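Local coordinates for amidohydrolase (Chromobacterium violaceum, PDB 2YB1), which hydrolyses nucleoside 3',5'-bisphosphates to the nucleoside 5'-phosphate and orthophosphate, using three manganese ions held in a PHP-family active site, at residues D228-K231 / F232-A236. Sequence-based numbering, arbitrary orientation.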
# COMPACT_ATOMS: atom_id res chain seq x y z
N ASP A 228 9.60 15.51 -4.71
CA ASP A 228 8.46 14.67 -5.12
C ASP A 228 7.16 15.29 -4.65
O ASP A 228 6.20 15.37 -5.41
CB ASP A 228 8.56 13.24 -4.55
CG ASP A 228 9.65 12.40 -5.22
OD1 ASP A 228 9.94 12.59 -6.42
OD2 ASP A 228 10.22 11.52 -4.53
N MET A 229 7.11 15.73 -3.39
CA MET A 229 5.89 16.31 -2.85
C MET A 229 5.48 17.52 -3.67
O MET A 229 4.31 17.68 -4.00
CB MET A 229 6.07 16.76 -1.40
CG MET A 229 6.45 15.65 -0.44
SD MET A 229 6.29 16.25 1.26
CE MET A 229 4.64 16.91 1.21
N HIS A 230 6.45 18.38 -3.96
CA HIS A 230 6.18 19.57 -4.77
C HIS A 230 5.63 19.20 -6.15
O HIS A 230 4.63 19.74 -6.60
CB HIS A 230 7.47 20.40 -4.90
CG HIS A 230 7.35 21.57 -5.82
ND1 HIS A 230 6.87 22.80 -5.41
CD2 HIS A 230 7.64 21.70 -7.14
CE1 HIS A 230 6.89 23.64 -6.43
NE2 HIS A 230 7.35 23.00 -7.49
N LYS A 231 6.30 18.26 -6.81
CA LYS A 231 5.95 17.87 -8.17
C LYS A 231 4.57 17.21 -8.23
O LYS A 231 3.75 17.55 -9.09
CB LYS A 231 7.02 16.92 -8.71
CG LYS A 231 6.79 16.50 -10.13
CD LYS A 231 8.00 15.75 -10.65
CE LYS A 231 8.23 14.46 -9.90
NZ LYS A 231 9.41 13.75 -10.47
N PHE A 232 4.28 16.30 -7.32
CA PHE A 232 2.98 15.64 -7.34
C PHE A 232 1.82 16.51 -6.83
O PHE A 232 0.67 16.34 -7.27
CB PHE A 232 3.08 14.23 -6.72
CG PHE A 232 3.97 13.33 -7.51
CD1 PHE A 232 3.55 12.85 -8.74
CD2 PHE A 232 5.25 13.04 -7.08
CE1 PHE A 232 4.38 12.05 -9.51
CE2 PHE A 232 6.09 12.24 -7.84
CZ PHE A 232 5.66 11.75 -9.06
N ALA A 233 2.11 17.46 -5.94
CA ALA A 233 1.13 18.49 -5.59
C ALA A 233 0.63 19.25 -6.83
O ALA A 233 -0.56 19.54 -6.95
CB ALA A 233 1.70 19.46 -4.57
N LEU A 234 1.55 19.60 -7.73
CA LEU A 234 1.21 20.29 -8.98
C LEU A 234 0.45 19.39 -9.95
O LEU A 234 -0.54 19.83 -10.55
CB LEU A 234 2.46 20.84 -9.67
CG LEU A 234 3.17 21.99 -8.94
CD1 LEU A 234 4.36 22.48 -9.76
CD2 LEU A 234 2.18 23.12 -8.66
N HIS A 235 0.89 18.14 -10.11
CA HIS A 235 0.14 17.17 -10.93
C HIS A 235 -1.29 17.07 -10.41
O HIS A 235 -2.25 17.08 -11.19
CB HIS A 235 0.77 15.77 -10.89
CG HIS A 235 1.91 15.58 -11.85
ND1 HIS A 235 1.74 15.58 -13.21
CD2 HIS A 235 3.22 15.31 -11.63
CE1 HIS A 235 2.90 15.35 -13.80
NE2 HIS A 235 3.82 15.19 -12.86
N ALA A 236 -1.43 16.98 -9.09
CA ALA A 236 -2.74 16.82 -8.48
C ALA A 236 -3.60 18.05 -8.76
O ALA A 236 -4.78 17.93 -9.10
CB ALA A 236 -2.62 16.58 -6.98
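F232 and D228, one turn apart on a single alpha helix, illustrate how i to i+4 pairing joins backbone and side chains. Four successive backbone bonds of this kind hold this part of the helix: F232 N donates to D228 O at 2.9 Å, A233 N to M229 O, L234 N to H230 O and H235 N to K231 O. The first is nearly straight, with an N-H...O angle of 171°, whereas the bond from L234 N to H230 O is longer, at 3.3 Å.

Around this spine the phenyl ring of F232 receives two neighbours. Its CG lies anti to the carbonyl carbon (chi1 -64°), which swings the ring back towards the preceding turn and brings CD2 within 3.0 Å of D228 O, the same oxygen that accepts the F232 amide. The D228 carboxylate runs alongside, its plane 48° from the ring and OD1 4.1 Å from CE2; its other oxygen, OD2, accepts a hydrogen bond from the backbone N of S225. K231 stretches the same way as F232, and a bend at chi3 carries CE to 3.7 Å from F232 CE2, where the methylene packs against the ring by van der Waals contact.

Two further van der Waals contacts lie along the helix. The imidazole of H235 leans towards K231, with CD2 3.4 Å from K231 O, while on the exposed side H230 NE2 approaches L234 CD1 at 3.8 Å.

Helix 226-239 links strands 216-221 and 242-246 in a beta-alpha-beta unit of this PHP-family protein. M229, A233 and A236 pack on strand 216-221; F232 meets the ring of H224 at a shallow angle and also touches P192, next to the manganese ligand H191, and with H235 it rests on I202 of helix 199-211.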